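Local coordinates for protein probable tRNA pseudouridine synthase D (Methanosarcina mazei, PDB 1Z2Z) that probably converts uridine-13 of transfer RNA to pseudouridine, acting as a TruD-type pseudouridine synthase, at residues T346-G351 with I356-L361; G298-F303 with G383-V388; H63-L68 with V74-I79; G83-D86 with L90-Q93; N215-V220 with L235-E240. All coordinates share one frame; numbering follows the deposited sequence.

Contact 1: T346-G351 with I356-L361; sequences TEFASG and IENGVL
Phe348 and Ala349 lie against Glu357, Asn358 and Leu361, so the loop that enters helix 352-363 through its N-cap residue, Gly351, packs back on the helix it has just led into. The polar link between loop and helix is made by Ala349 N, which donates to Glu357 OE2 at 3.3 Å and meets the carboxylate from above its plane, 65° out of it. An extended side chain carries this carboxylate across to the loop, where OE2 also forms a salt bridge with Arg385; one oxygen thus ties a backbone amide to a guanidinium group. The apolar part belongs to the Phe348 ring. Its CG stands anti to the carbonyl carbon (chi1 -51°), a rotation that leaves the ring lying against Asn358 and Leu361, and Leu361, arriving from the opposite direction, lays CD1 over one face, 3.5 Å from Phe348 CZ. The amide of Asn358 also lies by the ring. Asn358 ND2 bonds to Gly354 O in the preceding turn, which should fix the rotation of the amide; its plane stands 85° from that of the ring, and Asn358 OD1 approaches obliquely to 3.1 Å from Phe348 CD2.

Contact 2: G298-F303 with G383-V388; sequences GDIVCF and GTRREV
Ile300 supports the outer half of Arg385, and following the arginine outward shows where the contact starts. From CB the chain heads toward segment 298-303, with CG anti to the backbone N (chi1 -153°), but the first two carbons stop short of Ile300. At CD the two side chains meet: Arg385 CD is 3.4 Å from Ile300 CG2. The chain bends here, at chi3 (-125°), and that turn brings the guanidinium broadside onto the isoleucine, the two side chains crossing at about a right angle. NE passes 3.7 Å from Ile300 CG2, while Ile300 CD1 sits over the centre of the flat group, 3.7 Å from Arg385 CZ. At the tip, NH2 rests near Ile300 CG2 and CB and bonds to Thr338 OG1, and NH1 continues to its salt-bridge partner Glu357. The polar rim is thus held by partners from other parts of the chain, and the isoleucine supplies an apolar floor. A leucine at Arg385 would probably leave the buried carboxylate of Glu357 without its countercharge and Thr338 OG1 without its donor. The site lies where several elements converge: strand 301-302, just beyond Ile300, pairs antiparallel with strand 336-337, helix 352-363 provides Glu357, and past Arg385 the chain runs along helix 263-287, where Arg386 touches Tyr278, before entering strand 389-391.

Contact 3: H63-L68 with V74-I79; sequences HLTRTL and VSQKRI
At the link between helix 61-72 and strand 79-81, Thr65, Arg66 and Leu68 on one side of the helix meet Gln76 and Ile79 of the returning chain. The backbones come closest at Arg66 and Gln76, whose CA atoms are 6.1 Å apart. Thr65 stands at the centre and uses its two branches differently. Its methyl faces Ile79, with Thr65 CG2 3.6 Å from Ile79 CG1. Its hydroxyl lies between the backbone N and the carbonyl carbon (chi1 59°), a position from which OG1 reaches back along its own helix to hydrogen-bond with the carbonyl oxygens of His62 and Thr61. This is a helix-to-strand connection closed by a short 3-10 turn at 76-78, and that turn sets Gln76 and Ile79 against the same helical surface. Gln76 stretches out beyond CG and lays its amide across the helix near the exposed end of the contact: NE2 lies 3.2 Å from Thr65 OG1 and 3.7 Å from Arg66 CB. Arg66 contributes the base of its side chain, CB and CG, before bending at chi2 and chi3 and leading its guanidinium away. The buried end is looser, Leu68 CD1 standing 4.2 Å from Ile79 CD1. Beyond this pair, Leu68 touches Leu110, and Ile79 packs on Ile95 and Ile97 of strand 90-98.

Contact 4: G83-D86 with L90-Q93; sequences GTKD and LTTQ
Lys85 and Thr91 mark the closest approach of the two backbones, with CA atoms 6.5 Å apart, where the loop holding Asp86, the predicted nucleophile, turns back beside the start of strand 90-98. Thr91 and Gln93 both direct their side chains at this loop, and Lys85 comes to meet them. Its CB rests 3.6 Å from Thr91 OG1. The bend at chi2 (-64°) then takes the chain obliquely across Gln93: Lys85 CG is 3.6 Å from Gln93 OE1, and Lys85 CE is 3.4 Å from Gln93 NE2. The same amide nitrogen gives a weak, strongly bent bond to Gly83 O, 2.9 Å long with an angle of 126° at the hydrogen. At the other end, the methyl CG2 of Thr91 packs 3.5 Å from Asp86 O, while Thr91 OG1 bonds to Lys56 of strand 49-57. Lys85 NZ travels past all of this to a salt bridge with Glu37 on strand 33-39. Putting an alanine at Lys85 would probably leave Glu37 without its ammonium partner and Gln93 without the methylenes that support its amide. The chemistry implies a division of labour: the sheet holds the loop mainly through Lys85, by its salt bridge to Glu37 and its packing on Thr91 and Gln93, while the carboxylate of Asp86 pairs through OD1 with Arg27.

Contact 5: N215-V220 with L235-E240; sequences NARQFV and LRLGHE
Arg217 and Glu240 form the tight point of an otherwise sparse contact, in which even the nearest CA atoms, those of these two residues, are 9.7 Å apart. The arginine spans the gap with a chain extended from CG to NE. Its NH2 binds Glu240 OE2 at 2.6 Å with an angle of 162°; the oxygen lies almost in the guanidinium plane, and the bond reaches it from the anti side of the carboxylate. A weak second bond runs from Arg217 NH1 to Glu240 OE2 at 3.2 Å, so one oxygen takes both terminal nitrogens. Glu240 meets the arginine by bending at chi2 (85°), and the two flat groups are turned 31° from each other. Leu237, the N-cap residue of helix 238-249, belongs to this close part too: it comes from the opposite direction and brings CD1 up to Arg217 NH2, obliquely to the guanidinium. Arg217 NE makes a further salt bridge with Glu209, giving this buried guanidinium two acidic partners. Arg179 lies close to NH1 and is probably tolerated because of those carboxylates. The loose side begins at the exposed Arg236, which keeps its NH1 5.6 Å from Arg217 NH2. In the fold the salt bridge joins helix 213-223 to the first turn of helix 238-249. Helix 226-232 lies between them in sequence and packs on Ala216 and Phe219, while Tyr201 of helix 194-202 touches Glu240.

Along the chain the order is contact 3, contact 4, contact 5, then contacts 1 and 2, with contact 1 falling between the two halves of contact 2. Contacts 3 and 4 have centres 16 Å apart; contact 3 runs into the start of strand 79-81 of the mixed sheet and contact 4 follows its end, and both address strand 90-98. Contacts 1 and 2, 11 Å apart and on the other side of the chain's centre, are fused by the pairing of Glu357 with Arg385 and by a probable Ser350-Gly298 backbone bond. Contact 5 stands apart among helices, about 30 Å from contact 3 by centres. The four segments of contacts 1 and 2 thus form one buried cluster, the centre of contact 2 lying 31 Å from that of contact 4, which holds the predicted nucleophile.

Contact 1: T346-G351 with I356-L361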
# COMPACT_ATOMS: atom_id res chain seq x y z
N THR A 346 -2.57 -1.72 -23.13
CA THR A 346 -2.77 -0.37 -22.59
C THR A 346 -3.26 0.58 -23.66
O THR A 346 -2.85 0.51 -24.81
CB THR A 346 -1.46 0.22 -22.03
OG1 THR A 346 -0.81 -0.74 -21.18
CG2 THR A 346 -1.76 1.49 -21.23
N GLU A 347 -4.14 1.48 -23.24
CA GLU A 347 -4.71 2.48 -24.13
C GLU A 347 -4.29 3.86 -23.65
O GLU A 347 -4.94 4.45 -22.79
CB GLU A 347 -6.23 2.38 -24.11
CG GLU A 347 -6.95 3.37 -25.01
CD GLU A 347 -8.41 3.54 -24.62
OE1 GLU A 347 -9.08 2.51 -24.38
OE2 GLU A 347 -8.90 4.69 -24.56
N PHE A 348 -3.20 4.39 -24.21
CA PHE A 348 -2.73 5.71 -23.83
C PHE A 348 -3.86 6.71 -24.01
O PHE A 348 -4.73 6.52 -24.85
CB PHE A 348 -1.53 6.13 -24.69
CG PHE A 348 -0.44 5.10 -24.74
CD1 PHE A 348 -0.25 4.20 -23.69
CD2 PHE A 348 0.42 5.03 -25.84
CE1 PHE A 348 0.78 3.25 -23.73
CE2 PHE A 348 1.45 4.08 -25.90
CZ PHE A 348 1.63 3.19 -24.84
N ALA A 349 -3.86 7.78 -23.21
CA ALA A 349 -4.90 8.80 -23.32
C ALA A 349 -4.57 9.75 -24.47
O ALA A 349 -3.52 9.63 -25.11
CB ALA A 349 -5.00 9.56 -22.00
N SER A 350 -5.45 10.70 -24.75
CA SER A 350 -5.21 11.66 -25.83
C SER A 350 -5.20 13.08 -25.31
O SER A 350 -5.74 13.36 -24.23
CB SER A 350 -6.28 11.54 -26.92
OG SER A 350 -6.11 10.36 -27.69
N GLY A 351 -4.59 13.98 -26.07
CA GLY A 351 -4.52 15.37 -25.67
C GLY A 351 -3.31 15.62 -24.79
O GLY A 351 -2.29 14.94 -24.92
N ILE A 356 1.73 13.39 -21.58
CA ILE A 356 2.43 13.06 -20.35
C ILE A 356 2.72 11.57 -20.29
O ILE A 356 3.86 11.16 -20.03
CB ILE A 356 1.60 13.43 -19.11
CG1 ILE A 356 1.34 14.94 -19.10
CG2 ILE A 356 2.32 12.97 -17.85
CD1 ILE A 356 0.42 15.42 -18.00
N GLU A 357 1.70 10.76 -20.55
CA GLU A 357 1.85 9.31 -20.51
C GLU A 357 2.92 8.86 -21.49
O GLU A 357 3.83 8.11 -21.13
CB GLU A 357 0.49 8.65 -20.81
CG GLU A 357 -0.67 9.17 -19.94
CD GLU A 357 -1.92 8.29 -19.99
OE1 GLU A 357 -2.93 8.66 -19.34
OE2 GLU A 357 -1.89 7.24 -20.67
N ASN A 358 2.84 9.33 -22.72
CA ASN A 358 3.83 8.94 -23.72
C ASN A 358 5.20 9.54 -23.40
O ASN A 358 6.23 9.03 -23.85
CB ASN A 358 3.35 9.38 -25.12
CG ASN A 358 2.21 8.50 -25.64
OD1 ASN A 358 2.43 7.34 -26.01
ND2 ASN A 358 0.99 9.04 -25.65
N GLY A 359 5.22 10.60 -22.61
CA GLY A 359 6.48 11.21 -22.24
C GLY A 359 7.19 10.48 -21.11
O GLY A 359 8.37 10.73 -20.84
N VAL A 360 6.48 9.60 -20.42
CA VAL A 360 7.09 8.85 -19.34
C VAL A 360 7.62 7.53 -19.90
O VAL A 360 8.69 7.06 -19.52
CB VAL A 360 6.09 8.55 -18.20
CG1 VAL A 360 6.74 7.67 -17.15
CG2 VAL A 360 5.64 9.85 -17.56
N LEU A 361 6.86 6.94 -20.82
CA LEU A 361 7.28 5.69 -21.43
C LEU A 361 8.47 5.96 -22.33
O LEU A 361 9.29 5.08 -22.54
CB LEU A 361 6.14 5.12 -22.25
CG LEU A 361 4.77 5.22 -21.57
CD1 LEU A 361 3.69 4.80 -22.56
CD2 LEU A 361 4.74 4.36 -20.31

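Contact 2: G298-F303 with G383-V388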
# COMPACT_ATOMS: atom_id res chain seq x y z
N GLY A 298 -9.36 13.86 -23.95
CA GLY A 298 -8.71 12.57 -24.01
C GLY A 298 -8.03 12.19 -22.71
O GLY A 298 -6.93 11.63 -22.73
N ASP A 299 -8.68 12.48 -21.59
CA ASP A 299 -8.15 12.20 -20.26
C ASP A 299 -8.30 10.72 -19.85
O ASP A 299 -7.42 10.18 -19.16
CB ASP A 299 -8.84 13.10 -19.22
CG ASP A 299 -7.86 13.74 -18.23
OD1 ASP A 299 -6.76 13.19 -18.02
OD2 ASP A 299 -8.20 14.79 -17.65
N ILE A 300 -9.39 10.07 -20.27
CA ILE A 300 -9.70 8.66 -19.95
C ILE A 300 -10.07 8.48 -18.48
O ILE A 300 -9.23 8.58 -17.59
CB ILE A 300 -8.53 7.68 -20.25
CG1 ILE A 300 -8.33 7.53 -21.76
CG2 ILE A 300 -8.84 6.29 -19.69
CD1 ILE A 300 -7.25 6.54 -22.13
N VAL A 301 -11.34 8.20 -18.22
CA VAL A 301 -11.79 8.01 -16.85
C VAL A 301 -12.32 6.59 -16.63
O VAL A 301 -12.27 5.75 -17.53
CB VAL A 301 -12.89 9.07 -16.47
CG1 VAL A 301 -12.37 10.47 -16.76
CG2 VAL A 301 -14.18 8.82 -17.24
N CYS A 302 -12.79 6.32 -15.41
CA CYS A 302 -13.37 5.02 -15.06
C CYS A 302 -14.63 5.30 -14.25
O CYS A 302 -14.85 6.41 -13.77
CB CYS A 302 -12.38 4.15 -14.23
SG CYS A 302 -12.21 4.54 -12.44
N PHE A 303 -15.47 4.28 -14.13
CA PHE A 303 -16.72 4.41 -13.39
C PHE A 303 -16.76 3.28 -12.40
O PHE A 303 -16.00 2.32 -12.52
CB PHE A 303 -17.91 4.29 -14.35
CG PHE A 303 -17.78 5.14 -15.57
CD1 PHE A 303 -18.11 6.49 -15.53
CD2 PHE A 303 -17.27 4.60 -16.75
CE1 PHE A 303 -17.91 7.31 -16.64
CE2 PHE A 303 -17.07 5.41 -17.87
CZ PHE A 303 -17.40 6.76 -17.82
N GLY A 383 -1.52 -4.98 -18.72
CA GLY A 383 -1.71 -3.63 -18.20
C GLY A 383 -3.09 -3.37 -17.63
O GLY A 383 -4.01 -4.14 -17.88
N THR A 384 -3.22 -2.29 -16.87
CA THR A 384 -4.49 -1.91 -16.27
C THR A 384 -4.54 -0.39 -16.19
O THR A 384 -3.64 0.28 -16.68
CB THR A 384 -4.63 -2.53 -14.85
OG1 THR A 384 -5.36 -1.63 -14.00
CG2 THR A 384 -3.27 -2.82 -14.26
N ARG A 385 -5.60 0.15 -15.59
CA ARG A 385 -5.72 1.60 -15.48
C ARG A 385 -6.28 2.02 -14.12
O ARG A 385 -7.48 2.20 -13.96
CB ARG A 385 -6.59 2.13 -16.62
CG ARG A 385 -6.30 3.58 -17.03
CD ARG A 385 -6.73 3.87 -18.48
NE ARG A 385 -5.63 4.40 -19.27
CZ ARG A 385 -5.21 5.66 -19.23
NH1 ARG A 385 -4.18 6.04 -19.98
NH2 ARG A 385 -5.83 6.55 -18.47
N ARG A 386 -5.38 2.19 -13.14
CA ARG A 386 -5.75 2.58 -11.78
C ARG A 386 -6.12 4.04 -11.69
O ARG A 386 -5.60 4.87 -12.44
CB ARG A 386 -4.59 2.32 -10.81
CG ARG A 386 -4.58 0.95 -10.12
CD ARG A 386 -5.62 0.83 -8.99
NE ARG A 386 -5.20 -0.12 -7.95
CZ ARG A 386 -5.87 -0.37 -6.83
NH1 ARG A 386 -7.02 0.25 -6.57
NH2 ARG A 386 -5.38 -1.25 -5.95
N GLU A 387 -7.01 4.37 -10.75
CA GLU A 387 -7.42 5.74 -10.55
C GLU A 387 -6.21 6.58 -10.18
O GLU A 387 -5.11 6.05 -9.98
CB GLU A 387 -8.47 5.84 -9.45
CG GLU A 387 -8.01 5.31 -8.09
CD GLU A 387 -8.10 3.79 -7.99
OE1 GLU A 387 -9.22 3.25 -8.12
OE2 GLU A 387 -7.05 3.14 -7.78
N VAL A 388 -6.41 7.89 -10.06
CA VAL A 388 -5.32 8.81 -9.75
C VAL A 388 -5.44 9.51 -8.41
O VAL A 388 -4.46 9.61 -7.68
CB VAL A 388 -5.19 9.87 -10.86
CG1 VAL A 388 -4.15 10.90 -10.49
CG2 VAL A 388 -4.82 9.21 -12.16

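Contact 3: H63-L68 with V74-I79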
# COMPACT_ATOMS: atom_id res chain seq x y z
N HIS A 63 0.09 -12.99 16.78
CA HIS A 63 0.35 -13.37 18.16
C HIS A 63 -0.93 -13.51 18.99
O HIS A 63 -1.07 -14.49 19.73
CB HIS A 63 1.31 -12.37 18.81
CG HIS A 63 1.79 -12.81 20.16
ND1 HIS A 63 1.13 -12.50 21.32
CD2 HIS A 63 2.81 -13.63 20.51
CE1 HIS A 63 1.71 -13.11 22.34
NE2 HIS A 63 2.74 -13.80 21.88
N LEU A 64 -1.87 -12.58 18.85
CA LEU A 64 -3.13 -12.61 19.58
C LEU A 64 -3.96 -13.85 19.25
O LEU A 64 -4.43 -14.57 20.14
CB LEU A 64 -3.96 -11.37 19.26
CG LEU A 64 -5.02 -10.93 20.27
CD1 LEU A 64 -6.01 -10.02 19.56
CD2 LEU A 64 -5.74 -12.13 20.86
N THR A 65 -4.18 -14.06 17.96
CA THR A 65 -4.96 -15.19 17.50
C THR A 65 -4.28 -16.48 17.94
O THR A 65 -4.94 -17.46 18.28
CB THR A 65 -5.10 -15.16 15.95
OG1 THR A 65 -3.80 -15.21 15.36
CG2 THR A 65 -5.78 -13.88 15.51
N ARG A 66 -2.96 -16.48 17.95
CA ARG A 66 -2.26 -17.69 18.38
C ARG A 66 -2.48 -17.88 19.89
O ARG A 66 -2.45 -19.01 20.39
CB ARG A 66 -0.77 -17.58 18.05
CG ARG A 66 -0.03 -18.88 18.21
CD ARG A 66 0.97 -18.78 19.32
NE ARG A 66 2.35 -18.82 18.86
CZ ARG A 66 3.37 -18.36 19.58
NH1 ARG A 66 3.13 -17.83 20.77
NH2 ARG A 66 4.61 -18.42 19.13
N THR A 67 -2.71 -16.78 20.61
CA THR A 67 -2.97 -16.82 22.04
C THR A 67 -4.40 -17.28 22.27
O THR A 67 -4.65 -18.18 23.08
CB THR A 67 -2.75 -15.43 22.70
OG1 THR A 67 -1.35 -15.15 22.77
CG2 THR A 67 -3.31 -15.38 24.11
N LEU A 68 -5.35 -16.69 21.57
CA LEU A 68 -6.73 -17.12 21.76
C LEU A 68 -6.89 -18.56 21.32
O LEU A 68 -7.64 -19.31 21.94
CB LEU A 68 -7.70 -16.26 20.96
CG LEU A 68 -7.85 -14.83 21.42
CD1 LEU A 68 -8.87 -14.17 20.52
CD2 LEU A 68 -8.32 -14.78 22.89
N VAL A 74 -8.37 -24.53 19.67
CA VAL A 74 -8.93 -24.63 18.34
C VAL A 74 -7.80 -24.21 17.43
O VAL A 74 -6.80 -23.61 17.88
CB VAL A 74 -10.10 -23.68 18.11
CG1 VAL A 74 -11.21 -23.99 19.07
CG2 VAL A 74 -9.64 -22.23 18.24
N SER A 75 -7.92 -24.51 16.14
CA SER A 75 -6.86 -24.13 15.20
C SER A 75 -6.89 -22.62 14.98
O SER A 75 -7.90 -21.96 15.22
CB SER A 75 -7.04 -24.86 13.88
OG SER A 75 -8.09 -24.29 13.13
N GLN A 76 -5.78 -22.06 14.52
CA GLN A 76 -5.71 -20.63 14.29
C GLN A 76 -6.73 -20.15 13.26
O GLN A 76 -7.22 -19.02 13.34
CB GLN A 76 -4.29 -20.22 13.89
CG GLN A 76 -3.76 -19.15 14.84
CD GLN A 76 -2.28 -18.92 14.71
OE1 GLN A 76 -1.49 -19.86 14.81
NE2 GLN A 76 -1.89 -17.66 14.53
N LYS A 77 -7.06 -21.02 12.30
CA LYS A 77 -8.04 -20.73 11.26
C LYS A 77 -9.41 -20.37 11.82
O LYS A 77 -10.11 -19.53 11.26
CB LYS A 77 -8.21 -21.94 10.33
CG LYS A 77 -9.26 -21.74 9.23
CD LYS A 77 -8.78 -20.74 8.19
CE LYS A 77 -9.91 -20.24 7.30
NZ LYS A 77 -10.78 -21.35 6.81
N ARG A 78 -9.79 -20.99 12.93
CA ARG A 78 -11.11 -20.73 13.52
C ARG A 78 -11.27 -19.31 13.98
O ARG A 78 -12.36 -18.90 14.36
CB ARG A 78 -11.36 -21.65 14.71
CG ARG A 78 -10.66 -22.98 14.62
CD ARG A 78 -10.93 -23.68 13.31
NE ARG A 78 -12.34 -23.70 12.96
CZ ARG A 78 -12.89 -24.67 12.25
NH1 ARG A 78 -14.19 -24.63 11.96
NH2 ARG A 78 -12.14 -25.69 11.84
N ILE A 79 -10.18 -18.56 13.99
CA ILE A 79 -10.29 -17.16 14.38
C ILE A 79 -9.78 -16.30 13.21
O ILE A 79 -8.60 -16.34 12.87
CB ILE A 79 -9.50 -16.86 15.73
CG1 ILE A 79 -9.00 -15.42 15.75
CG2 ILE A 79 -8.37 -17.86 15.96
CD1 ILE A 79 -9.93 -14.50 16.45

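Contact 4: G83-D86 with L90-Q93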
# COMPACT_ATOMS: atom_id res chain seq x y z
N GLY A 83 -9.31 -7.63 8.27
CA GLY A 83 -8.09 -6.97 7.83
C GLY A 83 -7.10 -6.80 8.97
O GLY A 83 -7.48 -6.43 10.07
N THR A 84 -5.82 -7.04 8.72
CA THR A 84 -4.85 -6.92 9.80
C THR A 84 -4.45 -5.49 10.21
O THR A 84 -3.79 -4.78 9.46
CB THR A 84 -3.60 -7.72 9.47
OG1 THR A 84 -3.94 -9.10 9.37
CG2 THR A 84 -2.57 -7.55 10.58
N LYS A 85 -4.81 -5.10 11.43
CA LYS A 85 -4.48 -3.77 11.92
C LYS A 85 -3.07 -3.74 12.49
O LYS A 85 -2.53 -4.76 12.92
CB LYS A 85 -5.49 -3.34 12.99
CG LYS A 85 -6.91 -3.77 12.71
CD LYS A 85 -7.49 -3.13 11.46
CE LYS A 85 -8.80 -3.82 11.07
NZ LYS A 85 -9.61 -3.07 10.05
N ASP A 86 -2.48 -2.54 12.49
CA ASP A 86 -1.12 -2.31 12.99
C ASP A 86 -0.94 -2.72 14.45
O ASP A 86 -1.78 -2.44 15.31
CB ASP A 86 -0.76 -0.82 12.88
CG ASP A 86 -0.48 -0.37 11.45
OD1 ASP A 86 -0.71 0.83 11.16
OD2 ASP A 86 -0.02 -1.20 10.63
N LEU A 90 -3.47 1.54 18.78
CA LEU A 90 -4.66 1.15 19.49
C LEU A 90 -5.71 0.93 18.41
O LEU A 90 -6.22 1.87 17.79
CB LEU A 90 -5.11 2.24 20.46
CG LEU A 90 -6.50 1.99 21.07
CD1 LEU A 90 -6.54 0.64 21.75
CD2 LEU A 90 -6.85 3.11 22.01
N THR A 91 -6.04 -0.34 18.19
CA THR A 91 -6.96 -0.71 17.14
C THR A 91 -8.16 -1.56 17.54
O THR A 91 -8.03 -2.51 18.31
CB THR A 91 -6.23 -1.47 16.07
OG1 THR A 91 -6.02 -2.81 16.54
CG2 THR A 91 -4.88 -0.83 15.80
N THR A 92 -9.30 -1.22 16.95
CA THR A 92 -10.58 -1.89 17.15
C THR A 92 -11.01 -2.53 15.81
O THR A 92 -10.85 -1.91 14.76
CB THR A 92 -11.63 -0.85 17.56
OG1 THR A 92 -11.19 -0.17 18.73
CG2 THR A 92 -12.98 -1.49 17.83
N GLN A 93 -11.55 -3.75 15.84
CA GLN A 93 -11.98 -4.41 14.61
C GLN A 93 -12.93 -5.56 14.92
O GLN A 93 -13.04 -5.99 16.06
CB GLN A 93 -10.80 -4.99 13.86
CG GLN A 93 -10.22 -6.21 14.52
CD GLN A 93 -8.91 -6.61 13.90
OE1 GLN A 93 -7.88 -6.72 14.57
NE2 GLN A 93 -8.94 -6.83 12.60

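Contact 5: N215-V220 with L235-E240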
# COMPACT_ATOMS: atom_id res chain seq x y z
N ASN A 215 24.54 -9.39 5.10
CA ASN A 215 25.84 -9.86 4.62
C ASN A 215 25.75 -11.22 3.94
O ASN A 215 26.71 -11.69 3.33
CB ASN A 215 26.85 -9.91 5.78
CG ASN A 215 27.58 -8.59 5.98
OD1 ASN A 215 26.97 -7.57 6.28
ND2 ASN A 215 28.90 -8.61 5.80
N ALA A 216 24.59 -11.86 4.04
CA ALA A 216 24.39 -13.15 3.40
C ALA A 216 24.13 -12.92 1.91
O ALA A 216 24.69 -13.62 1.07
CB ALA A 216 23.21 -13.87 4.04
N ARG A 217 23.28 -11.94 1.61
CA ARG A 217 22.92 -11.58 0.24
C ARG A 217 24.12 -10.95 -0.45
O ARG A 217 24.42 -11.25 -1.60
CB ARG A 217 21.76 -10.58 0.23
CG ARG A 217 20.44 -11.12 0.75
CD ARG A 217 19.37 -10.05 0.76
NE ARG A 217 18.15 -10.48 1.43
CZ ARG A 217 17.24 -11.29 0.90
NH1 ARG A 217 17.40 -11.76 -0.33
NH2 ARG A 217 16.16 -11.63 1.59
N GLN A 218 24.79 -10.06 0.27
CA GLN A 218 25.96 -9.39 -0.25
C GLN A 218 26.99 -10.41 -0.69
O GLN A 218 27.70 -10.21 -1.67
CB GLN A 218 26.57 -8.51 0.85
CG GLN A 218 26.71 -7.05 0.47
CD GLN A 218 27.43 -6.87 -0.84
OE1 GLN A 218 28.36 -7.61 -1.16
NE2 GLN A 218 27.00 -5.88 -1.61
N PHE A 219 27.07 -11.52 0.04
CA PHE A 219 28.03 -12.56 -0.27
C PHE A 219 27.81 -13.15 -1.65
O PHE A 219 28.66 -13.03 -2.53
CB PHE A 219 27.97 -13.70 0.75
CG PHE A 219 28.98 -14.78 0.50
CD1 PHE A 219 30.29 -14.63 0.93
CD2 PHE A 219 28.63 -15.95 -0.17
CE1 PHE A 219 31.24 -15.62 0.67
CE2 PHE A 219 29.57 -16.94 -0.43
CZ PHE A 219 30.88 -16.78 -0.00
N VAL A 220 26.66 -13.79 -1.85
CA VAL A 220 26.37 -14.40 -3.13
C VAL A 220 26.15 -13.39 -4.25
O VAL A 220 26.06 -13.76 -5.41
CB VAL A 220 25.14 -15.33 -3.05
CG1 VAL A 220 25.36 -16.36 -1.97
CG2 VAL A 220 23.87 -14.51 -2.78
N LEU A 235 16.21 -19.75 7.23
CA LEU A 235 15.02 -20.46 6.74
C LEU A 235 13.85 -19.51 6.54
O LEU A 235 12.90 -19.82 5.83
CB LEU A 235 14.63 -21.56 7.73
CG LEU A 235 15.66 -22.66 7.99
CD1 LEU A 235 15.34 -23.37 9.30
CD2 LEU A 235 15.67 -23.64 6.83
N ARG A 236 13.93 -18.35 7.19
CA ARG A 236 12.90 -17.34 7.10
C ARG A 236 12.61 -16.98 5.64
O ARG A 236 11.47 -16.70 5.27
CB ARG A 236 13.34 -16.09 7.88
CG ARG A 236 12.48 -14.87 7.66
CD ARG A 236 12.83 -13.79 8.67
NE ARG A 236 14.25 -13.43 8.63
CZ ARG A 236 14.79 -12.60 7.74
NH1 ARG A 236 14.04 -12.04 6.81
NH2 ARG A 236 16.09 -12.33 7.79
N LEU A 237 13.66 -17.01 4.81
CA LEU A 237 13.57 -16.68 3.38
C LEU A 237 13.40 -17.92 2.51
O LEU A 237 14.34 -18.37 1.85
CB LEU A 237 14.82 -15.92 2.94
CG LEU A 237 15.14 -14.66 3.74
CD1 LEU A 237 16.52 -14.14 3.38
CD2 LEU A 237 14.07 -13.62 3.47
N GLY A 238 12.19 -18.47 2.51
CA GLY A 238 11.91 -19.66 1.72
C GLY A 238 12.03 -19.43 0.23
O GLY A 238 12.61 -20.25 -0.47
N HIS A 239 11.47 -18.32 -0.27
CA HIS A 239 11.51 -18.00 -1.69
C HIS A 239 12.93 -17.87 -2.24
O HIS A 239 13.23 -18.39 -3.32
CB HIS A 239 10.74 -16.70 -1.97
CG HIS A 239 9.29 -16.74 -1.57
ND1 HIS A 239 8.49 -17.84 -1.76
CD2 HIS A 239 8.50 -15.79 -1.01
CE1 HIS A 239 7.27 -17.58 -1.34
NE2 HIS A 239 7.25 -16.34 -0.88
N GLU A 240 13.80 -17.18 -1.52
CA GLU A 240 15.17 -17.02 -1.98
C GLU A 240 15.87 -18.37 -1.99
O GLU A 240 16.60 -18.68 -2.93
CB GLU A 240 15.95 -16.05 -1.08
CG GLU A 240 15.64 -14.57 -1.32
CD GLU A 240 14.42 -14.07 -0.58
OE1 GLU A 240 13.34 -14.70 -0.68
OE2 GLU A 240 14.53 -13.04 0.11